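Local coordinates for Alp7A (Bacillus subtilis, PDB 5EC0), which binds ADP and, as an actin-like cytoskeletal protein of the ParM type encoded on a plasmid, probably forms filaments that segregate plasmid DNA, at residues A[125-129]-A[147-151]; A[129-133]-A[235-239]; A[178-184]-A[364-369]; A[203-209]-A[221-227]. All blocks are in the same frame, centred on the assembly; numbering follows the deposited sequence.

Contact 1. Residues A[125-129]-A[147-151]; sequences FQTML and MASKF
The rings of Phe125 and Phe151 lie in an offset stack, their planes inclined at 19° and their centroids 4.6 Å apart. The overlap is partial: CE1 of Phe125 sits over the rim of the Phe151 ring, 3.5 Å from its CG. In turn, CB of Phe151 rests over a face of the Phe125 ring, 4.1 Å from the centroid, as a CH-pi contact. Phe125 reaches this place because its CG stands anti to the backbone N (chi1 176°), which carries the ring off the strand toward segment 147-151. Farther along, Met147 lays its side chain obliquely against Leu129, with CG of Met147 3.8 Å from CD2 of Leu129; the bend at its chi2 (58°) brings the sulfur round to the edge of the Phe151 ring, in its plane. Between these pairs the methyl CG2 of Thr127 meets CG of Met147 at 4.1 Å, crossing it at about a right angle, while OG1 turns away to bond the carbonyl of Val8. Phe101 adds a third ring, edge-to-face with Phe151. The contact seats the C-terminal part of helix 140-149 and the residues after it on strand 119-129, between strands 2-10 and 166-179 of the same sheet.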
loop_
_atom_site.group_PDB
_atom_site.type_symbol
_atom_site.label_atom_id
_atom_site.label_comp_id
_atom_site.label_asym_id
_atom_site.label_seq_id
_atom_site.Cartn_x
_atom_site.Cartn_y
_atom_site.Cartn_z
ATOM N N PHE A 125 -10.877 12.838 1.729
ATOM C CA PHE A 125 -9.579 12.181 1.834
ATOM C C PHE A 125 -9.746 10.950 2.698
ATOM O O PHE A 125 -10.414 10.997 3.740
ATOM C CB PHE A 125 -8.524 13.123 2.442
ATOM C CG PHE A 125 -7.167 12.476 2.681
ATOM C CD1 PHE A 125 -6.885 11.816 3.872
ATOM C CD2 PHE A 125 -6.160 12.559 1.715
ATOM C CE1 PHE A 125 -5.644 11.234 4.087
ATOM C CE2 PHE A 125 -4.920 11.979 1.926
ATOM C CZ PHE A 125 -4.659 11.321 3.101
ATOM N N GLN A 126 -9.116 9.857 2.288
ATOM C CA GLN A 126 -9.219 8.638 3.047
ATOM C C GLN A 126 -7.876 7.915 3.042
ATOM O O GLN A 126 -7.203 7.793 2.000
ATOM C CB GLN A 126 -10.336 7.763 2.467
ATOM C CG GLN A 126 -10.989 6.851 3.439
ATOM C CD GLN A 126 -12.138 6.060 2.836
ATOM O OE1 GLN A 126 -13.014 5.596 3.562
ATOM N NE2 GLN A 126 -12.130 5.885 1.507
ATOM N N THR A 127 -7.471 7.471 4.220
ATOM C CA THR A 127 -6.307 6.611 4.344
ATOM C C THR A 127 -6.633 5.526 5.384
ATOM O O THR A 127 -7.818 5.217 5.621
ATOM C CB THR A 127 -5.018 7.422 4.697
ATOM O OG1 THR A 127 -3.883 6.553 4.665
ATOM C CG2 THR A 127 -5.109 8.123 6.072
ATOM N N MET A 128 -5.613 4.922 5.978
ATOM C CA MET A 128 -5.843 3.827 6.918
ATOM C C MET A 128 -4.611 3.638 7.795
ATOM O O MET A 128 -3.569 4.232 7.528
ATOM C CB MET A 128 -6.199 2.527 6.167
ATOM C CG MET A 128 -5.401 2.332 4.893
ATOM S SD MET A 128 -5.910 0.974 3.814
ATOM C CE MET A 128 -4.912 1.342 2.382
ATOM N N LEU A 129 -4.737 2.827 8.844
ATOM C CA LEU A 129 -3.610 2.524 9.736
ATOM C C LEU A 129 -3.338 1.019 9.819
ATOM O O LEU A 129 -4.273 0.219 9.823
ATOM C CB LEU A 129 -3.869 3.060 11.144
ATOM C CG LEU A 129 -3.726 4.566 11.352
ATOM C CD1 LEU A 129 -3.955 4.882 12.813
ATOM C CD2 LEU A 129 -2.348 5.022 10.895
ATOM N N MET A 147 -5.303 10.179 13.116
ATOM C CA MET A 147 -4.673 10.037 11.795
ATOM C C MET A 147 -5.404 10.894 10.763
ATOM O O MET A 147 -4.775 11.646 10.008
ATOM C CB MET A 147 -4.648 8.580 11.340
ATOM C CG MET A 147 -3.925 8.364 10.000
ATOM S SD MET A 147 -2.204 8.937 10.019
ATOM C CE MET A 147 -1.612 8.182 8.487
ATOM N N ALA A 148 -6.734 10.798 10.764
ATOM C CA ALA A 148 -7.575 11.586 9.861
ATOM C C ALA A 148 -7.390 13.088 10.082
ATOM O O ALA A 148 -7.361 13.868 9.133
ATOM C CB ALA A 148 -9.063 11.202 10.034
ATOM N N SER A 149 -7.276 13.496 11.339
ATOM C CA SER A 149 -7.105 14.909 11.663
ATOM C C SER A 149 -5.816 15.500 11.113
ATOM O O SER A 149 -5.709 16.707 10.912
ATOM C CB SER A 149 -7.143 15.101 13.179
ATOM O OG SER A 149 -8.410 14.727 13.678
ATOM N N LYS A 150 -4.833 14.640 10.882
ATOM C CA LYS A 150 -3.544 15.067 10.371
ATOM C C LYS A 150 -3.686 15.646 8.967
ATOM O O LYS A 150 -2.860 16.434 8.516
ATOM C CB LYS A 150 -2.563 13.894 10.358
ATOM C CG LYS A 150 -1.208 14.209 10.938
ATOM C CD LYS A 150 -0.207 13.130 10.579
ATOM C CE LYS A 150 1.223 13.654 10.663
ATOM N NZ LYS A 150 2.128 12.729 9.940
ATOM N N PHE A 151 -4.744 15.251 8.279
ATOM C CA PHE A 151 -4.885 15.609 6.881
ATOM C C PHE A 151 -6.017 16.611 6.661
ATOM O O PHE A 151 -5.936 17.430 5.743
ATOM C CB PHE A 151 -5.067 14.343 6.050
ATOM C CG PHE A 151 -3.874 13.441 6.101
ATOM C CD1 PHE A 151 -3.779 12.448 7.074
ATOM C CD2 PHE A 151 -2.811 13.626 5.222
ATOM C CE1 PHE A 151 -2.668 11.636 7.147
ATOM C CE2 PHE A 151 -1.690 12.828 5.294
ATOM C CZ PHE A 151 -1.615 11.825 6.261
#

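Contact 2. Residues A[129-133]-A[235-239]; sequences LPIWL and SFVSN
Ser238 OG is hydrogen-bonded to OD1 of Asp219 on the adjacent strand, and the same oxygen lies against the start of helix 131-134, 3.3 Å from CB of Trp132. The hydroxyl lies beside that methylene and oblique to the indole, a place it reaches with OG anti to N (chi1 -167°). No hydrogen bond joins the two segments, so their attachment is by packing. Trp132 itself turns the rest of its side chain away from the strand: its CG is held between the backbone N and the carbonyl carbon (chi1 68°), and the indole folds back so that CG of Pro130 lies 3.4 Å above its plane. Most of the apolar contact belongs to Ile131. Its CG2 meets CB of Phe236 at 3.8 Å. CD1 lies in the plane of the Phe236 ring, at its edge, 3.9 Å from CD2, so the isoleucine borders the phenyl group; the two side chains cross at about a right angle. Phe140 packs edge-to-face on that ring, and Ile179 of strand 166-179 touches both Ile131 and Phe236. The contact joins the two lobes of the actin-like fold close to the ADP site, with the Trp132 side chain about 5 Å from that of Asn12, which binds ADP. Helix 131-134, which follows strand 119-129, is laid against strand 236-239, and its Ile131 also reaches Val221 on strand 218-223.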
loop_
_atom_site.group_PDB
_atom_site.type_symbol
_atom_site.label_atom_id
_atom_site.label_comp_id
_atom_site.label_asym_id
_atom_site.label_seq_id
_atom_site.Cartn_x
_atom_site.Cartn_y
_atom_site.Cartn_z
ATOM N N LEU A 129 -4.737 2.827 8.844
ATOM C CA LEU A 129 -3.610 2.524 9.736
ATOM C C LEU A 129 -3.338 1.019 9.819
ATOM O O LEU A 129 -4.273 0.219 9.823
ATOM C CB LEU A 129 -3.869 3.060 11.144
ATOM C CG LEU A 129 -3.726 4.566 11.352
ATOM C CD1 LEU A 129 -3.955 4.882 12.813
ATOM C CD2 LEU A 129 -2.348 5.022 10.895
ATOM N N PRO A 130 -2.062 0.638 9.914
ATOM C CA PRO A 130 -1.687 -0.779 10.063
ATOM C C PRO A 130 -2.097 -1.356 11.422
ATOM O O PRO A 130 -2.110 -0.648 12.430
ATOM C CB PRO A 130 -0.156 -0.767 9.911
ATOM C CG PRO A 130 0.272 0.628 10.344
ATOM C CD PRO A 130 -0.895 1.546 9.950
ATOM N N ILE A 131 -2.424 -2.644 11.437
ATOM C CA ILE A 131 -2.887 -3.300 12.651
ATOM C C ILE A 131 -1.823 -3.288 13.743
ATOM O O ILE A 131 -2.147 -3.159 14.931
ATOM C CB ILE A 131 -3.365 -4.744 12.341
ATOM C CG1 ILE A 131 -4.626 -4.677 11.481
ATOM C CG2 ILE A 131 -3.659 -5.546 13.623
ATOM C CD1 ILE A 131 -5.049 -6.001 10.913
ATOM N N TRP A 132 -0.554 -3.378 13.362
ATOM C CA TRP A 132 0.490 -3.440 14.375
ATOM C C TRP A 132 0.525 -2.117 15.144
ATOM O O TRP A 132 0.857 -2.083 16.326
ATOM C CB TRP A 132 1.863 -3.749 13.761
ATOM C CG TRP A 132 2.436 -2.653 12.880
ATOM C CD1 TRP A 132 2.436 -2.618 11.511
ATOM C CD2 TRP A 132 3.103 -1.450 13.310
ATOM N NE1 TRP A 132 3.061 -1.479 11.068
ATOM C CE2 TRP A 132 3.470 -0.747 12.142
ATOM C CE3 TRP A 132 3.422 -0.912 14.564
ATOM C CZ2 TRP A 132 4.142 0.481 12.196
ATOM C CZ3 TRP A 132 4.082 0.314 14.613
ATOM C CH2 TRP A 132 4.437 0.994 13.435
ATOM N N LEU A 133 0.184 -1.024 14.469
ATOM C CA LEU A 133 0.111 0.264 15.146
ATOM C C LEU A 133 -1.176 0.406 15.988
ATOM O O LEU A 133 -1.123 0.863 17.113
ATOM C CB LEU A 133 0.219 1.397 14.125
ATOM C CG LEU A 133 0.328 2.800 14.710
ATOM C CD1 LEU A 133 1.350 2.836 15.851
ATOM C CD2 LEU A 133 0.731 3.763 13.637
ATOM N N SER A 235 -9.649 -10.424 16.793
ATOM C CA SER A 235 -9.765 -10.853 15.401
ATOM C C SER A 235 -8.759 -10.150 14.493
ATOM O O SER A 235 -8.745 -10.383 13.282
ATOM C CB SER A 235 -11.182 -10.603 14.880
ATOM O OG SER A 235 -12.148 -11.223 15.713
ATOM N N PHE A 236 -7.931 -9.293 15.091
ATOM C CA PHE A 236 -6.917 -8.521 14.374
ATOM C C PHE A 236 -5.540 -8.906 14.877
ATOM O O PHE A 236 -5.243 -8.685 16.051
ATOM C CB PHE A 236 -7.079 -7.004 14.589
ATOM C CG PHE A 236 -8.377 -6.416 14.106
ATOM C CD1 PHE A 236 -9.507 -6.422 14.920
ATOM C CD2 PHE A 236 -8.441 -5.766 12.881
ATOM C CE1 PHE A 236 -10.691 -5.841 14.496
ATOM C CE2 PHE A 236 -9.619 -5.182 12.437
ATOM C CZ PHE A 236 -10.751 -5.218 13.250
ATOM N N VAL A 237 -4.676 -9.438 14.017
ATOM C CA VAL A 237 -3.342 -9.814 14.477
ATOM C C VAL A 237 -2.258 -9.391 13.485
ATOM O O VAL A 237 -2.431 -9.521 12.279
ATOM C CB VAL A 237 -3.253 -11.334 14.740
ATOM C CG1 VAL A 237 -1.815 -11.759 15.001
ATOM C CG2 VAL A 237 -4.155 -11.739 15.921
ATOM N N SER A 238 -1.151 -8.859 14.009
ATOM C CA SER A 238 0.007 -8.510 13.195
ATOM C C SER A 238 1.251 -9.324 13.582
ATOM O O SER A 238 1.525 -9.508 14.765
ATOM C CB SER A 238 0.297 -7.017 13.315
ATOM O OG SER A 238 1.207 -6.599 12.314
ATOM N N ASN A 239 2.001 -9.807 12.585
ATOM C CA ASN A 239 3.264 -10.536 12.827
ATOM C C ASN A 239 4.500 -9.817 12.303
ATOM O O ASN A 239 4.411 -9.120 11.294
ATOM C CB ASN A 239 3.213 -11.908 12.170
ATOM C CG ASN A 239 2.269 -12.849 12.857
ATOM O OD1 ASN A 239 2.573 -13.385 13.920
ATOM N ND2 ASN A 239 1.112 -13.068 12.249
#

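Contact 3. Residues A[178-184]-A[364-369]; sequences RIESEVA and LNLYGL
One direct hydrogen bond joins the two segments, from Ser181 N to Asn365 OD1, 2.8 Å long. It is bent, with an angle of 139° at the hydrogen, and the donor stands 38° above the carbonyl plane of the amide. The other end of that amide is held too: Asn365 ND2 bonds OD2 of Asp212, the carboxylate oxygen that also receives Ser181 OG, so the bend at Ser181 and the helix share one acidic partner. Replacing Asn365 by an alanine is likely to leave Ser181 N without its acceptor across the contact and remove a donor from Asp212. In the actin-like ATPase fold, to which the family assigns this chain, the nucleotide lies in a cleft between two lobes. Glu180, next to Ser181, has its side chain about 4 Å from the bound magnesium ion, consistent with this bend lying at the base of the cleft, near the metal. A weaker backbone contact follows, in which CA of Gly368 directs a hydrogen at Val183 O from 3.6 Å; a side chain at this glycine would run into that carbonyl. Apolar contacts flank these polar ones. CD2 of Leu369 lies 3.5 Å from CG of Arg178, whose guanidinium group goes on to Gln126, and the same methyl touches CG2 of Val183 at 3.9 Å. Val183 and Leu369 cross at about a right angle. On the other flank CB of Ala184 packs 3.9 Å from CG of Leu364; separately, this CB also lies 3.3 Å from the amide oxygen OD1 of Asn365.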
loop_
_atom_site.group_PDB
_atom_site.type_symbol
_atom_site.label_atom_id
_atom_site.label_comp_id
_atom_site.label_asym_id
_atom_site.label_seq_id
_atom_site.Cartn_x
_atom_site.Cartn_y
_atom_site.Cartn_z
ATOM N N ARG A 178 -9.372 4.351 7.951
ATOM C CA ARG A 178 -9.885 2.996 8.126
ATOM C C ARG A 178 -8.804 2.078 8.704
ATOM O O ARG A 178 -7.740 2.540 9.090
ATOM C CB ARG A 178 -10.387 2.434 6.789
ATOM C CG ARG A 178 -11.342 3.343 6.047
ATOM C CD ARG A 178 -12.575 3.770 6.882
ATOM N NE ARG A 178 -13.387 4.664 6.065
ATOM C CZ ARG A 178 -14.675 4.924 6.250
ATOM N NH1 ARG A 178 -15.332 4.370 7.254
ATOM N NH2 ARG A 178 -15.302 5.746 5.421
ATOM N N ILE A 179 -9.085 0.783 8.764
ATOM C CA ILE A 179 -8.121 -0.191 9.273
ATOM C C ILE A 179 -7.559 -1.005 8.126
ATOM O O ILE A 179 -8.322 -1.708 7.438
ATOM C CB ILE A 179 -8.761 -1.171 10.308
ATOM C CG1 ILE A 179 -9.430 -0.398 11.439
ATOM C CG2 ILE A 179 -7.703 -2.130 10.879
ATOM C CD1 ILE A 179 -10.448 -1.231 12.224
ATOM N N GLU A 180 -6.246 -0.906 7.913
ATOM C CA GLU A 180 -5.553 -1.753 6.929
ATOM C C GLU A 180 -5.907 -3.233 7.099
ATOM O O GLU A 180 -6.168 -3.687 8.218
ATOM C CB GLU A 180 -4.030 -1.598 7.035
ATOM C CG GLU A 180 -3.439 -0.572 6.107
ATOM C CD GLU A 180 -1.923 -0.476 6.218
ATOM O OE1 GLU A 180 -1.239 -1.516 6.137
ATOM O OE2 GLU A 180 -1.421 0.651 6.396
ATOM N N SER A 181 -5.908 -3.958 5.978
ATOM C CA SER A 181 -6.184 -5.400 5.912
ATOM C C SER A 181 -7.670 -5.708 6.090
ATOM O O SER A 181 -8.262 -6.428 5.281
ATOM C CB SER A 181 -5.349 -6.165 6.951
ATOM O OG SER A 181 -4.016 -5.687 6.963
ATOM N N GLU A 182 -8.274 -5.178 7.149
ATOM C CA GLU A 182 -9.709 -5.339 7.338
ATOM C C GLU A 182 -10.467 -4.623 6.236
ATOM O O GLU A 182 -11.399 -5.201 5.674
ATOM C CB GLU A 182 -10.154 -4.830 8.718
ATOM C CG GLU A 182 -11.651 -4.996 9.024
ATOM C CD GLU A 182 -12.502 -3.842 8.507
ATOM O OE1 GLU A 182 -11.953 -2.747 8.269
ATOM O OE2 GLU A 182 -13.725 -4.024 8.332
ATOM N N VAL A 183 -10.079 -3.383 5.913
ATOM C CA VAL A 183 -10.848 -2.579 4.947
ATOM C C VAL A 183 -10.856 -3.205 3.540
ATOM O O VAL A 183 -11.747 -2.944 2.729
ATOM C CB VAL A 183 -10.311 -1.102 4.846
ATOM C CG1 VAL A 183 -8.988 -1.034 4.092
ATOM C CG2 VAL A 183 -11.336 -0.198 4.169
ATOM N N ALA A 184 -9.870 -4.048 3.261
ATOM C CA ALA A 184 -9.770 -4.690 1.966
ATOM C C ALA A 184 -10.978 -5.572 1.666
ATOM O O ALA A 184 -11.217 -5.917 0.512
ATOM C CB ALA A 184 -8.489 -5.514 1.878
ATOM N N LEU A 364 -5.417 -4.367 -2.986
ATOM C CA LEU A 364 -6.728 -4.668 -2.385
ATOM C C LEU A 364 -7.137 -3.672 -1.278
ATOM O O LEU A 364 -8.292 -3.218 -1.240
ATOM C CB LEU A 364 -6.746 -6.103 -1.832
ATOM C CG LEU A 364 -8.128 -6.760 -1.781
ATOM C CD1 LEU A 364 -8.670 -6.956 -3.201
ATOM C CD2 LEU A 364 -8.107 -8.096 -1.027
ATOM N N ASN A 365 -6.212 -3.341 -0.376
ATOM C CA ASN A 365 -6.504 -2.346 0.668
ATOM C C ASN A 365 -6.964 -1.009 0.048
ATOM O O ASN A 365 -8.027 -0.472 0.405
ATOM C CB ASN A 365 -5.279 -2.115 1.566
ATOM C CG ASN A 365 -5.122 -3.182 2.655
ATOM O OD1 ASN A 365 -6.101 -3.650 3.235
ATOM N ND2 ASN A 365 -3.882 -3.577 2.919
ATOM N N LEU A 366 -6.164 -0.493 -0.887
ATOM C CA LEU A 366 -6.478 0.741 -1.619
ATOM C C LEU A 366 -7.858 0.684 -2.280
ATOM O O LEU A 366 -8.634 1.638 -2.228
ATOM C CB LEU A 366 -5.421 1.004 -2.686
ATOM C CG LEU A 366 -5.498 2.302 -3.480
ATOM C CD1 LEU A 366 -5.680 3.465 -2.553
ATOM C CD2 LEU A 366 -4.207 2.482 -4.311
ATOM N N TYR A 367 -8.138 -0.455 -2.898
ATOM C CA TYR A 367 -9.383 -0.688 -3.601
ATOM C C TYR A 367 -10.560 -0.719 -2.636
ATOM O O TYR A 367 -11.661 -0.281 -2.971
ATOM C CB TYR A 367 -9.304 -1.999 -4.393
ATOM C CG TYR A 367 -8.630 -1.844 -5.737
ATOM C CD1 TYR A 367 -8.016 -0.647 -6.090
ATOM C CD2 TYR A 367 -8.635 -2.881 -6.669
ATOM C CE1 TYR A 367 -7.409 -0.491 -7.325
ATOM C CE2 TYR A 367 -8.046 -2.729 -7.912
ATOM C CZ TYR A 367 -7.431 -1.535 -8.232
ATOM O OH TYR A 367 -6.837 -1.379 -9.460
ATOM N N GLY A 368 -10.305 -1.226 -1.437
ATOM C CA GLY A 368 -11.292 -1.224 -0.376
ATOM C C GLY A 368 -11.609 0.200 0.032
ATOM O O GLY A 368 -12.768 0.544 0.237
ATOM N N LEU A 369 -10.580 1.038 0.137
ATOM C CA LEU A 369 -10.819 2.456 0.372
ATOM C C LEU A 369 -11.636 3.047 -0.774
ATOM O O LEU A 369 -12.562 3.820 -0.547
ATOM C CB LEU A 369 -9.514 3.234 0.519
ATOM C CG LEU A 369 -8.670 3.021 1.775
ATOM C CD1 LEU A 369 -7.501 4.019 1.848
ATOM C CD2 LEU A 369 -9.536 3.071 3.063
#

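Contact 4. Residues A[203-209]-A[221-227]; sequences FKNYDVV and VLLPAGL
Two backbone hydrogen bonds, Val208 N to Leu223 O and Leu223 N to Val208 O, each 2.8 Å, pin these antiparallel strands together. Past Val208 and Leu223 the strands give way to side-chain and turn contacts. Asp207 OD1 accepts Ala225 N at 2.9 Å through its anti lone pair, placed there by a CG that lies beside the backbone N (chi1 -64°), while OD2 forms a salt bridge with Lys320. A leucine in place of Asp207 would probably leave Ala225 N without this acceptor and Lys320 without this carboxylate partner. Farther out, Gly226 N bonds Phe203 O, the first carbonyl of a type I turn, at 2.9 Å; the backbone angles of Gly226 call for glycine. Leu227 N donates to a water molecule 2.7 Å away that also lies within bonding distance of Tyr206 O and Leu223 O. Around this frame, CD2 of Leu227 packs 3.8 Å from CB of Phe203 and, on the same side, near CG2 of Val208. On the other face CG2 of Val209 meets CD1 of Leu222 at 3.8 Å. The arrangement is the open end of a beta hairpin, strands 207-213 and 218-223, within the five-stranded sheet of an actin-like lobe.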
loop_
_atom_site.group_PDB
_atom_site.type_symbol
_atom_site.label_atom_id
_atom_site.label_comp_id
_atom_site.label_asym_id
_atom_site.label_seq_id
_atom_site.Cartn_x
_atom_site.Cartn_y
_atom_site.Cartn_z
ATOM N N PHE A 203 -17.674 -16.953 -0.085
ATOM C CA PHE A 203 -17.387 -16.704 1.332
ATOM C C PHE A 203 -18.669 -16.466 2.151
ATOM O O PHE A 203 -18.607 -16.122 3.331
ATOM C CB PHE A 203 -16.431 -15.504 1.487
ATOM C CG PHE A 203 -15.191 -15.608 0.632
ATOM C CD1 PHE A 203 -14.232 -16.585 0.890
ATOM C CD2 PHE A 203 -14.987 -14.736 -0.441
ATOM C CE1 PHE A 203 -13.084 -16.704 0.093
ATOM C CE2 PHE A 203 -13.838 -14.830 -1.230
ATOM C CZ PHE A 203 -12.887 -15.818 -0.962
ATOM N N LYS A 204 -19.822 -16.648 1.518
ATOM C CA LYS A 204 -21.114 -16.455 2.184
ATOM C C LYS A 204 -21.271 -17.313 3.442
ATOM O O LYS A 204 -21.819 -16.858 4.440
ATOM C CB LYS A 204 -22.256 -16.759 1.204
ATOM C CG LYS A 204 -23.658 -16.641 1.789
ATOM C CD LYS A 204 -24.732 -16.662 0.698
ATOM C CE LYS A 204 -25.121 -15.244 0.273
ATOM N NZ LYS A 204 -26.227 -15.216 -0.732
ATOM N N ASN A 205 -20.780 -18.548 3.394
ATOM C CA ASN A 205 -20.957 -19.468 4.513
ATOM C C ASN A 205 -19.673 -19.914 5.194
ATOM O O ASN A 205 -19.641 -20.972 5.796
ATOM C CB ASN A 205 -21.705 -20.721 4.049
ATOM C CG ASN A 205 -23.031 -20.403 3.419
ATOM O OD1 ASN A 205 -23.835 -19.657 3.979
ATOM N ND2 ASN A 205 -23.261 -20.947 2.234
ATOM N N TYR A 206 -18.605 -19.137 5.099
ATOM C CA TYR A 206 -17.373 -19.548 5.748
ATOM C C TYR A 206 -16.758 -18.354 6.458
ATOM O O TYR A 206 -16.714 -17.246 5.910
ATOM C CB TYR A 206 -16.387 -20.152 4.729
ATOM C CG TYR A 206 -16.900 -21.385 3.996
ATOM C CD1 TYR A 206 -17.692 -21.265 2.859
ATOM C CD2 TYR A 206 -16.583 -22.668 4.435
ATOM C CE1 TYR A 206 -18.172 -22.391 2.189
ATOM C CE2 TYR A 206 -17.056 -23.791 3.776
ATOM C CZ TYR A 206 -17.842 -23.647 2.649
ATOM O OH TYR A 206 -18.302 -24.768 1.984
ATOM N N ASP A 207 -16.318 -18.559 7.694
ATOM C CA ASP A 207 -15.439 -17.576 8.304
ATOM C C ASP A 207 -14.175 -17.524 7.434
ATOM O O ASP A 207 -13.738 -18.547 6.904
ATOM C CB ASP A 207 -15.100 -17.932 9.749
ATOM C CG ASP A 207 -16.321 -17.932 10.662
ATOM O OD1 ASP A 207 -17.357 -17.305 10.333
ATOM O OD2 ASP A 207 -16.229 -18.564 11.732
ATOM N N VAL A 208 -13.603 -16.341 7.277
ATOM C CA VAL A 208 -12.465 -16.172 6.405
ATOM C C VAL A 208 -11.310 -15.511 7.136
ATOM O O VAL A 208 -11.491 -14.479 7.800
ATOM C CB VAL A 208 -12.844 -15.332 5.158
ATOM C CG1 VAL A 208 -11.601 -14.899 4.384
ATOM C CG2 VAL A 208 -13.769 -16.136 4.263
ATOM N N VAL A 209 -10.123 -16.102 7.011
ATOM C CA VAL A 209 -8.920 -15.444 7.490
ATOM C C VAL A 209 -8.268 -14.600 6.382
ATOM O O VAL A 209 -7.666 -15.131 5.426
ATOM C CB VAL A 209 -7.906 -16.461 8.046
ATOM C CG1 VAL A 209 -6.649 -15.750 8.534
ATOM C CG2 VAL A 209 -8.539 -17.252 9.177
ATOM N N VAL A 221 -6.820 -10.817 9.628
ATOM C CA VAL A 221 -8.120 -10.446 10.176
ATOM C C VAL A 221 -9.107 -11.611 10.073
ATOM O O VAL A 221 -9.225 -12.234 9.020
ATOM C CB VAL A 221 -8.710 -9.238 9.449
ATOM C CG1 VAL A 221 -9.822 -8.625 10.287
ATOM C CG2 VAL A 221 -7.627 -8.217 9.174
ATOM N N LEU A 222 -9.816 -11.912 11.156
ATOM C CA LEU A 222 -10.810 -12.989 11.109
ATOM C C LEU A 222 -12.194 -12.403 10.809
ATOM O O LEU A 222 -12.763 -11.679 11.629
ATOM C CB LEU A 222 -10.807 -13.790 12.416
ATOM C CG LEU A 222 -11.718 -15.026 12.513
ATOM C CD1 LEU A 222 -11.377 -16.002 11.402
ATOM C CD2 LEU A 222 -11.582 -15.708 13.881
ATOM N N LEU A 223 -12.712 -12.686 9.613
ATOM C CA LEU A 223 -14.025 -12.190 9.201
ATOM C C LEU A 223 -15.083 -13.281 9.290
ATOM O O LEU A 223 -14.990 -14.300 8.604
ATOM C CB LEU A 223 -13.987 -11.640 7.771
ATOM C CG LEU A 223 -12.879 -10.630 7.439
ATOM C CD1 LEU A 223 -12.962 -10.197 5.992
ATOM C CD2 LEU A 223 -12.929 -9.423 8.342
ATOM N N PRO A 224 -16.105 -13.059 10.126
ATOM C CA PRO A 224 -17.227 -13.994 10.235
ATOM C C PRO A 224 -17.946 -14.139 8.897
ATOM O O PRO A 224 -17.934 -13.200 8.097
ATOM C CB PRO A 224 -18.140 -13.340 11.286
ATOM C CG PRO A 224 -17.255 -12.397 12.035
ATOM C CD PRO A 224 -16.259 -11.902 11.021
ATOM N N ALA A 225 -18.550 -15.306 8.688
ATOM C CA ALA A 225 -19.228 -15.694 7.451
ATOM C C ALA A 225 -19.929 -14.548 6.720
ATOM O O ALA A 225 -20.695 -13.804 7.310
ATOM C CB ALA A 225 -20.245 -16.815 7.763
ATOM N N GLY A 226 -19.672 -14.420 5.422
ATOM C CA GLY A 226 -20.230 -13.314 4.659
ATOM C C GLY A 226 -19.373 -12.048 4.679
ATOM O O GLY A 226 -19.861 -10.964 4.384
ATOM N N LEU A 227 -18.100 -12.193 5.032
ATOM C CA LEU A 227 -17.154 -11.073 5.045
ATOM C C LEU A 227 -17.670 -9.906 5.900
ATOM O O LEU A 227 -17.577 -8.735 5.514
ATOM C CB LEU A 227 -16.854 -10.605 3.614
ATOM C CG LEU A 227 -16.374 -11.717 2.667
ATOM C CD1 LEU A 227 -16.210 -11.208 1.244
ATOM C CD2 LEU A 227 -15.072 -12.370 3.160
HETATM O O HOH W 1 -16.485 -14.271 5.795
#

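How the contacts relate
From the N terminus, strand 119-129 enters contact 1, which closes a short, mostly helical loop back from helix 140-149. Leu129 is shared with contact 2, whose long loop runs on to strand 236-239. Contact 3 opens after contact 1 has closed and closes the longest loop, from the end of strand 166-179 to the start of helix 364-386; its segments alternate with those of contact 2, so the two cross, and backbone bonds from Leu129 to Arg178 and Glu180 join them. Contact 4, a hairpin closure, falls within the spans of both, and its Val221 touches Ile131 and Ser181. Together they link the sheet holding strands 119-129 and 166-179, the five-stranded sheet and helix 364-386 near the magnesium end of the nucleotide cleft.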